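Local atomic coordinates of ethanolamine kinase Pv091845 (PDB entry 2QG7), a protein that probably phosphorylates ethanolamine, the first step of the route from ethanolamine to the membrane lipid phosphatidylethanolamine. Residues D184-S189 against I302-G307; Q199-K204 against D345-I350; N238-Y243 against H418-L423; W424-G429 against D437-G442. All coordinates share one frame; numbering follows the deposited sequence.

Contact 1. Residues D184-S189 against I302-G307; sequences DGYALS and IINTVG
Tyr186 and Asn304 rise from one face of a small antiparallel sheet and run alongside each other in the same direction, the amide turned 66° from the ring plane. The tyrosine CG takes the crowded position between backbone N and carbonyl carbon (chi1 73°), which swings the ring over the neighbouring strand. Asn304 CB lies over one face of that ring, 4.0 Å from the Tyr186 ring centroid, in a CH-pi contact displaced toward the rim. Because Asn304 CG is anti to its backbone N, the amide runs up beside the ring until ND2 donates to Tyr186 OH at 2.9 Å, with the hydroxyl nearly in the amide plane. ND2 also binds Asp345 OD1, a second grip that fixes the amide rotation.

Beneath them, Asn304 N donates to Tyr186 O at 2.8 Å and Tyr186 N returns a bond to Asn304 O at 3.1 Å, from above the carbonyl plane, a hydrogen-bonded antiparallel pair. Strand 302-304 lies between 186-187 and 347-349 and follows the loop, including Ser299, that corresponds to the catalytic loop of protein kinases. On the opposite face Ala187 CB meets Ile303 CD1 at 4.0 Å.

Two flanking bonds lengthen the pairing. Leu188 N approaches Ile302 O nearly along the C=O axis, at 3.0 Å, and the leucine fork spans two alternate residues, CD1 on Ile302 CG2 and CD2 on Asn304 CB. At the other end Thr305 OG1 donates to a lone pair of Asp184 O at 2.6 Å, while Gly185 (phi 132°, suited to glycine) brings its CA to 3.5 Å from Asn304 O.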
# COMPACT_ATOMS: atom_id res chain seq x y z
N ASP D 184 -28.11 -9.37 -16.99
CA ASP D 184 -27.39 -8.36 -17.79
C ASP D 184 -27.14 -7.08 -16.97
O ASP D 184 -27.81 -6.83 -15.97
CB ASP D 184 -28.22 -8.04 -19.04
CG ASP D 184 -27.40 -8.13 -20.32
OD1 ASP D 184 -26.28 -7.55 -20.38
OD2 ASP D 184 -27.91 -8.79 -21.28
N GLY D 185 -26.16 -6.29 -17.41
CA GLY D 185 -25.78 -5.05 -16.75
C GLY D 185 -24.28 -4.94 -16.54
O GLY D 185 -23.53 -5.86 -16.83
N TYR D 186 -23.83 -3.79 -16.02
CA TYR D 186 -22.40 -3.60 -15.81
C TYR D 186 -22.07 -3.28 -14.35
O TYR D 186 -22.89 -2.67 -13.62
CB TYR D 186 -21.87 -2.53 -16.77
CG TYR D 186 -22.29 -1.13 -16.43
CD1 TYR D 186 -23.48 -0.61 -16.94
CD2 TYR D 186 -21.52 -0.33 -15.57
CE1 TYR D 186 -23.88 0.71 -16.63
CE2 TYR D 186 -21.92 0.95 -15.22
CZ TYR D 186 -23.09 1.47 -15.77
OH TYR D 186 -23.50 2.74 -15.47
N ALA D 187 -20.89 -3.72 -13.91
CA ALA D 187 -20.47 -3.53 -12.54
C ALA D 187 -19.98 -2.12 -12.38
O ALA D 187 -19.40 -1.57 -13.31
CB ALA D 187 -19.41 -4.49 -12.15
N LEU D 188 -20.25 -1.54 -11.22
CA LEU D 188 -19.96 -0.15 -10.95
C LEU D 188 -18.50 0.03 -10.53
O LEU D 188 -17.86 -0.91 -10.06
CB LEU D 188 -20.90 0.38 -9.84
CG LEU D 188 -22.40 0.62 -10.06
CD1 LEU D 188 -22.85 1.52 -8.94
CD2 LEU D 188 -22.64 1.29 -11.37
N SER D 189 -17.98 1.26 -10.70
CA SER D 189 -16.63 1.60 -10.28
C SER D 189 -16.72 2.29 -8.95
O SER D 189 -17.81 2.64 -8.53
CB SER D 189 -15.95 2.50 -11.32
OG SER D 189 -16.68 3.70 -11.53
N ILE D 302 -22.06 -4.33 -7.27
CA ILE D 302 -23.23 -3.51 -7.56
C ILE D 302 -23.34 -3.32 -9.06
O ILE D 302 -22.45 -2.80 -9.68
CB ILE D 302 -23.17 -2.15 -6.82
CG1 ILE D 302 -22.96 -2.35 -5.32
CG2 ILE D 302 -24.43 -1.33 -7.05
CD1 ILE D 302 -22.49 -1.11 -4.61
N ILE D 303 -24.45 -3.78 -9.63
CA ILE D 303 -24.65 -3.87 -11.09
C ILE D 303 -25.70 -2.85 -11.51
O ILE D 303 -26.77 -2.76 -10.90
CB ILE D 303 -25.13 -5.33 -11.47
CG1 ILE D 303 -24.23 -6.41 -10.82
CG2 ILE D 303 -25.30 -5.51 -13.00
CD1 ILE D 303 -22.75 -6.48 -11.35
N ASN D 304 -25.37 -2.06 -12.52
CA ASN D 304 -26.34 -1.15 -13.10
C ASN D 304 -26.90 -1.75 -14.37
O ASN D 304 -26.20 -1.85 -15.37
CB ASN D 304 -25.69 0.20 -13.44
CG ASN D 304 -26.69 1.19 -13.98
OD1 ASN D 304 -27.88 1.06 -13.76
ND2 ASN D 304 -26.21 2.18 -14.69
N THR D 305 -28.17 -2.17 -14.34
CA THR D 305 -28.83 -2.71 -15.53
C THR D 305 -29.71 -1.64 -16.13
O THR D 305 -30.81 -1.40 -15.64
CB THR D 305 -29.66 -3.96 -15.23
OG1 THR D 305 -28.86 -4.91 -14.50
CG2 THR D 305 -30.16 -4.59 -16.55
N VAL D 306 -29.22 -1.01 -17.19
CA VAL D 306 -29.88 0.15 -17.79
C VAL D 306 -31.09 -0.30 -18.64
O VAL D 306 -30.94 -1.11 -19.57
CB VAL D 306 -28.89 1.04 -18.61
CG1 VAL D 306 -29.61 2.26 -19.22
CG2 VAL D 306 -27.74 1.51 -17.74
N GLY D 307 -32.27 0.21 -18.29
CA GLY D 307 -33.52 -0.18 -18.93
C GLY D 307 -34.67 -0.26 -17.93
O GLY D 307 -35.62 -1.03 -18.11

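Contact 2. Residues Q199-K204 against D345-I350; sequences QKLIAK and DSISFI
Leu201 is the first residue of 199-204 to meet 345-350, and it does so with both root and tip. With CG anti to the carbonyl carbon, its CB rests on Ile347 CG1 at 3.6 Å, while CD1 reaches back past the start of the strand to Asp345 CB at 3.7 Å, crossing the aspartate at about a right angle. Of the Asp345 side chain, CB does the touching; its OD1 accepts a hydrogen bond from Asn304 ND2.

One residue on, Ile202 spans two alternate residues, Ile347 and Phe349. Its CA lies 4.1 Å from Ile347 CG2, and its CG1 branch touches that same methyl. Helix 196-210 thus lies obliquely across an edge strand of the three-stranded sheet, the local axes 8.1 Å apart at closest and crossing at -48°. This strand runs into the Asp-Phe-Glu sequence that stands where protein kinases carry Asp-Phe-Gly, so the helix backs the sheet just before that sequence.

The other branch of Ile202, CG2, turns to Phe349 and meets its CZ at 4.0 Å, the two side chains crossing at roughly a right angle. The edge of the Phe349 ring, at CZ, faces Ile202 O, 3.4 Å away and in the ring plane, an approach in which the slightly positive rim would face the carbonyl oxygen. Beyond the isoleucine, Phe390 of helix 384-395 packs on both Ile202 and Ala203.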
# COMPACT_ATOMS: atom_id res chain seq x y z
N GLN D 199 -25.54 6.71 -5.26
CA GLN D 199 -25.74 6.66 -3.80
C GLN D 199 -27.20 6.47 -3.46
O GLN D 199 -27.57 5.57 -2.70
CB GLN D 199 -25.28 7.98 -3.16
CG GLN D 199 -23.77 8.19 -3.03
CD GLN D 199 -23.51 9.36 -2.10
OE1 GLN D 199 -24.00 10.47 -2.34
NE2 GLN D 199 -22.79 9.12 -1.01
N LYS D 200 -28.03 7.35 -4.04
CA LYS D 200 -29.50 7.25 -4.01
C LYS D 200 -30.01 5.84 -4.31
O LYS D 200 -30.76 5.28 -3.53
CB LYS D 200 -30.11 8.31 -4.96
CG LYS D 200 -31.67 8.25 -5.09
CD LYS D 200 -32.16 9.38 -5.92
CE LYS D 200 -33.30 8.94 -6.81
NZ LYS D 200 -34.68 9.07 -6.15
N LEU D 201 -29.57 5.25 -5.41
CA LEU D 201 -30.07 3.96 -5.90
C LEU D 201 -29.56 2.76 -5.13
O LEU D 201 -30.25 1.76 -5.00
CB LEU D 201 -29.75 3.80 -7.38
CG LEU D 201 -30.46 4.75 -8.34
CD1 LEU D 201 -29.99 4.58 -9.80
CD2 LEU D 201 -31.96 4.51 -8.26
N ILE D 202 -28.34 2.90 -4.60
CA ILE D 202 -27.71 1.86 -3.79
C ILE D 202 -28.38 1.78 -2.41
O ILE D 202 -28.66 0.68 -1.91
CB ILE D 202 -26.16 2.08 -3.67
CG1 ILE D 202 -25.52 1.92 -5.05
CG2 ILE D 202 -25.54 1.11 -2.67
CD1 ILE D 202 -24.10 2.51 -5.22
N ALA D 203 -28.60 2.95 -1.82
CA ALA D 203 -29.22 3.10 -0.49
C ALA D 203 -30.64 2.57 -0.46
O ALA D 203 -31.03 1.83 0.47
CB ALA D 203 -29.20 4.56 -0.09
N LYS D 204 -31.43 2.91 -1.50
CA LYS D 204 -32.82 2.40 -1.63
C LYS D 204 -32.89 0.89 -1.72
O LYS D 204 -33.76 0.27 -1.08
CB LYS D 204 -33.53 2.99 -2.84
CG LYS D 204 -33.96 4.43 -2.70
CD LYS D 204 -34.71 4.79 -3.96
CE LYS D 204 -34.82 6.30 -4.14
NZ LYS D 204 -35.70 6.89 -3.08
N ASP D 345 -31.35 4.21 -14.99
CA ASP D 345 -30.49 3.31 -14.22
C ASP D 345 -31.29 2.45 -13.26
O ASP D 345 -32.23 2.93 -12.62
CB ASP D 345 -29.48 4.11 -13.43
CG ASP D 345 -28.67 5.04 -14.29
OD1 ASP D 345 -27.80 4.57 -15.05
OD2 ASP D 345 -28.92 6.27 -14.20
N SER D 346 -30.91 1.19 -13.15
CA SER D 346 -31.54 0.31 -12.19
C SER D 346 -30.44 -0.49 -11.47
O SER D 346 -29.65 -1.16 -12.13
CB SER D 346 -32.54 -0.62 -12.88
OG SER D 346 -33.09 -1.57 -11.95
N ILE D 347 -30.43 -0.44 -10.14
CA ILE D 347 -29.38 -1.02 -9.33
C ILE D 347 -29.79 -2.31 -8.63
O ILE D 347 -30.84 -2.37 -8.02
CB ILE D 347 -28.85 0.04 -8.27
CG1 ILE D 347 -28.00 1.14 -8.95
CG2 ILE D 347 -28.17 -0.64 -7.03
CD1 ILE D 347 -26.75 0.66 -9.69
N SER D 348 -28.95 -3.34 -8.73
CA SER D 348 -29.11 -4.55 -7.93
C SER D 348 -27.75 -5.06 -7.43
O SER D 348 -26.72 -4.71 -7.96
CB SER D 348 -29.85 -5.62 -8.71
OG SER D 348 -29.16 -5.94 -9.89
N PHE D 349 -27.78 -5.89 -6.38
CA PHE D 349 -26.59 -6.45 -5.80
C PHE D 349 -26.39 -7.91 -6.21
O PHE D 349 -27.35 -8.63 -6.44
CB PHE D 349 -26.62 -6.33 -4.26
CG PHE D 349 -26.90 -4.93 -3.77
CD1 PHE D 349 -26.43 -3.82 -4.45
CD2 PHE D 349 -27.64 -4.72 -2.60
CE1 PHE D 349 -26.71 -2.53 -4.00
CE2 PHE D 349 -27.88 -3.45 -2.16
CZ PHE D 349 -27.43 -2.37 -2.85
N ILE D 350 -25.13 -8.32 -6.27
CA ILE D 350 -24.70 -9.70 -6.58
C ILE D 350 -23.72 -10.16 -5.52
O ILE D 350 -23.25 -9.38 -4.70
CB ILE D 350 -24.03 -9.86 -8.03
CG1 ILE D 350 -22.82 -8.92 -8.22
CG2 ILE D 350 -25.05 -9.69 -9.17
CD1 ILE D 350 -21.82 -9.40 -9.25

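Contact 3. Residues N238-Y243 against H418-L423; sequences NTIWKY and HINWGL
Tyr243 meets helix 413-430 at its CB, along one side of its ring and, through a water, at its tip. Its CB abuts Leu423 CB at 3.5 Å. CG is anti to the carbonyl carbon (chi1 -62°), which sends the ring back along its own helix, where Thr239 O lies over one face toward the rim. CD2 passes Asn420 O at 3.6 Å, and CE2 comes 3.4 Å from Asn420 OD1, with ring and amide planes 43° apart.

These are two helices of the largely helical C-terminal lobe of the choline/ethanolamine kinase fold, 40° apart in direction, their local axes 9.3 Å from each other. Trp421 starts away from helix 236-251, but its ring comes back so that Asn420 ND2 and the water lie over one face; it also touches Asp296 of the kinase-like His-x-Asp sequence.

At the tip, Tyr243 OH reaches that water at 2.6 Å, which lies in the tyrosine ring plane. The water accepts from Asn420 ND2 at 3.0 Å, joining amide and phenol through solvent inside a buried interface. With CG anti to the backbone N the amide of Asn420 reaches across to the other helix, and OD1 lies between Tyr243 CE2 and Ile240 CG1, 3.7 Å from the latter. The Ile240 CG2 branch crosses Ile419 CG2 at about a right angle, 4.1 Å apart, and nears Leu423 CD1, which also packs against Ile240 O.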
# COMPACT_ATOMS: atom_id res chain seq x y z
N ASN D 238 -18.81 -13.15 15.88
CA ASN D 238 -18.47 -14.54 15.68
C ASN D 238 -17.50 -14.72 14.52
O ASN D 238 -16.65 -15.60 14.56
CB ASN D 238 -19.76 -15.34 15.40
CG ASN D 238 -19.51 -16.84 15.28
OD1 ASN D 238 -19.37 -17.55 16.30
ND2 ASN D 238 -19.47 -17.34 14.03
N THR D 239 -17.67 -13.91 13.47
CA THR D 239 -16.87 -14.00 12.24
C THR D 239 -15.50 -13.36 12.45
O THR D 239 -14.48 -13.95 12.10
CB THR D 239 -17.58 -13.35 11.04
OG1 THR D 239 -18.83 -14.00 10.84
CG2 THR D 239 -16.79 -13.50 9.77
N ILE D 240 -15.49 -12.16 13.05
CA ILE D 240 -14.23 -11.48 13.39
C ILE D 240 -13.35 -12.31 14.32
O ILE D 240 -12.16 -12.45 14.08
CB ILE D 240 -14.47 -10.05 13.97
CG1 ILE D 240 -15.19 -9.18 12.95
CG2 ILE D 240 -13.13 -9.39 14.34
CD1 ILE D 240 -15.47 -7.79 13.47
N TRP D 241 -13.93 -12.86 15.38
CA TRP D 241 -13.20 -13.77 16.28
C TRP D 241 -12.78 -15.06 15.62
O TRP D 241 -11.75 -15.62 15.99
CB TRP D 241 -13.99 -14.07 17.57
CG TRP D 241 -14.02 -12.89 18.51
CD1 TRP D 241 -15.11 -12.13 18.84
CD2 TRP D 241 -12.92 -12.33 19.23
NE1 TRP D 241 -14.76 -11.13 19.72
CE2 TRP D 241 -13.41 -11.22 19.97
CE3 TRP D 241 -11.55 -12.63 19.31
CZ2 TRP D 241 -12.58 -10.42 20.80
CZ3 TRP D 241 -10.73 -11.83 20.13
CH2 TRP D 241 -11.25 -10.75 20.86
N LYS D 242 -13.55 -15.53 14.64
CA LYS D 242 -13.17 -16.74 13.93
C LYS D 242 -11.88 -16.49 13.16
O LYS D 242 -10.98 -17.31 13.15
CB LYS D 242 -14.30 -17.14 12.98
CG LYS D 242 -14.16 -18.50 12.23
CD LYS D 242 -14.90 -18.34 10.80
CE LYS D 242 -14.81 -19.70 10.00
NZ LYS D 242 -15.55 -19.62 8.65
N TYR D 243 -11.79 -15.34 12.48
CA TYR D 243 -10.59 -14.99 11.74
C TYR D 243 -9.37 -14.83 12.68
O TYR D 243 -8.28 -15.28 12.37
CB TYR D 243 -10.80 -13.69 10.94
CG TYR D 243 -11.86 -13.68 9.87
CD1 TYR D 243 -12.26 -14.86 9.21
CD2 TYR D 243 -12.45 -12.49 9.48
CE1 TYR D 243 -13.24 -14.83 8.18
CE2 TYR D 243 -13.40 -12.44 8.48
CZ TYR D 243 -13.79 -13.61 7.82
OH TYR D 243 -14.75 -13.54 6.82
N HIS D 418 -12.50 -2.46 8.74
CA HIS D 418 -11.05 -2.64 8.57
C HIS D 418 -10.47 -3.91 9.20
O HIS D 418 -9.68 -4.60 8.59
CB HIS D 418 -10.29 -1.42 9.12
CG HIS D 418 -10.54 -0.17 8.35
ND1 HIS D 418 -10.49 -0.13 6.97
CD2 HIS D 418 -10.83 1.09 8.76
CE1 HIS D 418 -10.72 1.11 6.55
NE2 HIS D 418 -10.93 1.87 7.62
N ILE D 419 -10.85 -4.19 10.44
CA ILE D 419 -10.37 -5.36 11.12
C ILE D 419 -10.87 -6.63 10.47
O ILE D 419 -10.11 -7.58 10.26
CB ILE D 419 -10.71 -5.30 12.63
CG1 ILE D 419 -9.96 -4.10 13.26
CG2 ILE D 419 -10.35 -6.61 13.31
CD1 ILE D 419 -10.37 -3.72 14.72
N ASN D 420 -12.16 -6.66 10.16
CA ASN D 420 -12.76 -7.80 9.48
C ASN D 420 -12.04 -8.16 8.18
O ASN D 420 -11.69 -9.32 7.96
CB ASN D 420 -14.27 -7.53 9.20
CG ASN D 420 -14.98 -8.74 8.61
OD1 ASN D 420 -15.26 -9.72 9.29
ND2 ASN D 420 -15.24 -8.68 7.31
N TRP D 421 -11.84 -7.19 7.30
CA TRP D 421 -11.25 -7.48 6.02
C TRP D 421 -9.73 -7.58 6.05
O TRP D 421 -9.16 -8.20 5.17
CB TRP D 421 -11.71 -6.49 4.95
CG TRP D 421 -13.16 -6.76 4.57
CD1 TRP D 421 -14.24 -6.00 4.91
CD2 TRP D 421 -13.68 -7.91 3.88
NE1 TRP D 421 -15.38 -6.58 4.42
CE2 TRP D 421 -15.07 -7.75 3.80
CE3 TRP D 421 -13.09 -9.05 3.30
CZ2 TRP D 421 -15.91 -8.68 3.17
CZ3 TRP D 421 -13.93 -9.98 2.66
CH2 TRP D 421 -15.31 -9.80 2.61
N GLY D 422 -9.09 -6.95 7.06
CA GLY D 422 -7.70 -7.22 7.37
C GLY D 422 -7.40 -8.68 7.70
O GLY D 422 -6.43 -9.21 7.21
N LEU D 423 -8.21 -9.30 8.56
CA LEU D 423 -7.95 -10.64 9.03
C LEU D 423 -8.37 -11.64 7.99
O LEU D 423 -7.72 -12.67 7.85
CB LEU D 423 -8.70 -10.91 10.32
CG LEU D 423 -8.47 -10.09 11.58
CD1 LEU D 423 -9.48 -10.49 12.65
CD2 LEU D 423 -7.00 -10.16 12.07
O HOH W 1 -15.52 -11.27 5.82

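Contact 4. Residues W424-G429 against D437-G442; sequences WSLLQG and DFINYG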
# COMPACT_ATOMS: atom_id res chain seq x y z
N TRP D 424 -9.45 -11.36 7.27
CA TRP D 424 -9.86 -12.19 6.16
C TRP D 424 -8.75 -12.28 5.11
O TRP D 424 -8.40 -13.36 4.64
CB TRP D 424 -11.13 -11.61 5.51
CG TRP D 424 -11.58 -12.33 4.30
CD1 TRP D 424 -12.36 -13.46 4.26
CD2 TRP D 424 -11.25 -12.01 2.93
NE1 TRP D 424 -12.57 -13.84 2.94
CE2 TRP D 424 -11.88 -12.98 2.11
CE3 TRP D 424 -10.47 -11.01 2.33
CZ2 TRP D 424 -11.76 -12.98 0.72
CZ3 TRP D 424 -10.34 -11.00 0.97
CH2 TRP D 424 -11.02 -11.98 0.16
N SER D 425 -8.23 -11.13 4.72
CA SER D 425 -7.19 -11.07 3.70
C SER D 425 -5.88 -11.75 4.10
O SER D 425 -5.25 -12.41 3.30
CB SER D 425 -6.94 -9.63 3.30
OG SER D 425 -6.25 -9.65 2.05
N LEU D 426 -5.50 -11.59 5.35
CA LEU D 426 -4.33 -12.29 5.85
C LEU D 426 -4.52 -13.81 5.82
O LEU D 426 -3.57 -14.54 5.46
CB LEU D 426 -3.97 -11.80 7.26
CG LEU D 426 -3.29 -10.44 7.36
CD1 LEU D 426 -3.06 -10.04 8.83
CD2 LEU D 426 -1.96 -10.35 6.56
N LEU D 427 -5.71 -14.29 6.22
CA LEU D 427 -6.04 -15.72 6.20
C LEU D 427 -5.99 -16.31 4.82
O LEU D 427 -5.60 -17.44 4.64
CB LEU D 427 -7.44 -15.97 6.73
CG LEU D 427 -7.67 -16.50 8.14
CD1 LEU D 427 -9.21 -16.57 8.38
CD2 LEU D 427 -7.04 -17.88 8.30
N GLN D 428 -6.44 -15.54 3.84
CA GLN D 428 -6.35 -15.90 2.45
C GLN D 428 -4.92 -15.95 1.93
O GLN D 428 -4.60 -16.77 1.05
CB GLN D 428 -7.20 -14.92 1.62
CG GLN D 428 -8.64 -14.91 2.02
CD GLN D 428 -9.42 -16.08 1.46
OE1 GLN D 428 -10.09 -15.95 0.44
NE2 GLN D 428 -9.35 -17.24 2.12
N GLY D 429 -4.08 -15.03 2.43
CA GLY D 429 -2.68 -15.00 2.09
C GLY D 429 -1.86 -16.17 2.63
O GLY D 429 -0.76 -16.41 2.15
N ASP D 437 -2.83 -9.63 -4.09
CA ASP D 437 -1.89 -9.35 -3.01
C ASP D 437 -2.60 -9.27 -1.65
O ASP D 437 -2.70 -8.21 -1.05
CB ASP D 437 -1.10 -8.09 -3.35
CG ASP D 437 0.19 -7.96 -2.56
OD1 ASP D 437 0.94 -6.97 -2.88
OD2 ASP D 437 0.44 -8.79 -1.62
N PHE D 438 -3.05 -10.43 -1.17
CA PHE D 438 -3.70 -10.60 0.11
C PHE D 438 -2.96 -10.05 1.34
O PHE D 438 -3.60 -9.44 2.20
CB PHE D 438 -4.03 -12.06 0.33
CG PHE D 438 -5.13 -12.58 -0.55
CD1 PHE D 438 -4.87 -13.53 -1.54
CD2 PHE D 438 -6.45 -12.14 -0.39
CE1 PHE D 438 -5.91 -14.04 -2.37
CE2 PHE D 438 -7.49 -12.62 -1.21
CZ PHE D 438 -7.22 -13.58 -2.21
N ILE D 439 -1.65 -10.29 1.45
CA ILE D 439 -0.87 -9.87 2.63
C ILE D 439 -0.80 -8.35 2.78
O ILE D 439 -1.03 -7.82 3.86
CB ILE D 439 0.58 -10.42 2.58
CG1 ILE D 439 0.59 -11.95 2.41
CG2 ILE D 439 1.42 -9.90 3.77
CD1 ILE D 439 -0.11 -12.74 3.51
N ASN D 440 -0.45 -7.67 1.69
CA ASN D 440 -0.33 -6.26 1.66
C ASN D 440 -1.69 -5.58 1.82
O ASN D 440 -1.80 -4.53 2.48
CB ASN D 440 0.32 -5.82 0.33
CG ASN D 440 1.85 -5.79 0.40
OD1 ASN D 440 2.54 -6.44 -0.40
ND2 ASN D 440 2.38 -5.05 1.36
N TYR D 441 -2.71 -6.16 1.17
CA TYR D 441 -4.05 -5.63 1.29
C TYR D 441 -4.54 -5.80 2.71
O TYR D 441 -5.15 -4.88 3.22
CB TYR D 441 -5.04 -6.27 0.29
CG TYR D 441 -6.45 -5.75 0.44
CD1 TYR D 441 -6.81 -4.50 -0.06
CD2 TYR D 441 -7.43 -6.51 1.10
CE1 TYR D 441 -8.09 -4.03 0.08
CE2 TYR D 441 -8.72 -6.03 1.25
CZ TYR D 441 -9.05 -4.80 0.72
OH TYR D 441 -10.35 -4.30 0.86
N GLY D 442 -4.27 -6.96 3.30
CA GLY D 442 -4.61 -7.26 4.71
C GLY D 442 -3.98 -6.32 5.72
O GLY D 442 -4.64 -5.87 6.67
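Phe438 lays one ring face over Gln428 CB, which stands 3.7 Å from the Phe438 ring centroid and 17° off the normal, a CH-pi contact. The edge of the same ring turns toward the face of Trp424 in an offset edge-to-face pair, planes at 71°, with Phe438 CE2 3.8 Å from Trp424 CH2. Gln428 serves both aromatics: its CG sits over the centre of the indole while its CB covers the phenyl. Surrounded by Trp424, Ser425, Gln428 and Gly429, Phe438 is a knob in a hole.

The hole belongs to helix 413-430 and the knob to helix 438-448, the two arms of an antiparallel helical hairpin (161° between directions) whose local axes close to 7.6 Å. Such nearness rests on small residues. Gly429 brings its N to 3.6 Å from Phe438 CB and its CA to 3.7 Å from Ile439 CD1, and at the other end Gly442 lies against Ser425 and Leu426. Outside, Thr447 of the second subunit packs on Ile439 and Asn440.

Ser425 OG, anti to its backbone N, donates to a lone pair of Phe438 O at 2.7 Å, its oxygen lying at the ring edges of Phe438 and Tyr441. Phe438 O also takes the helical bond from Gly442 N, so a single buried carbonyl accepts twice and the serine hydroxyl spends its proton on the partner helix, a polar tie within an otherwise apolar interface.

The four contacts fall into two pairs. Contacts 1 and 2, centres about 9 Å apart, share the three-stranded sheet in which strands 302-304 and 347-349 are neighbours, and they touch directly through these adjacent strands. Contacts 3 and 4, centres about 12 Å apart, follow one another along helix 413-430, where Tyr243 also packs on Trp424 and Leu427. Between the pairs the centres are about 27 to 29 Å apart, with no touch. Along the chain contacts 1, 2 and 3 interlock, their segments alternating, whereas contact 4 closes locally near the C-terminus. Distant sequence is thereby woven into one kinase-like domain, with contact 4 reaching the second subunit.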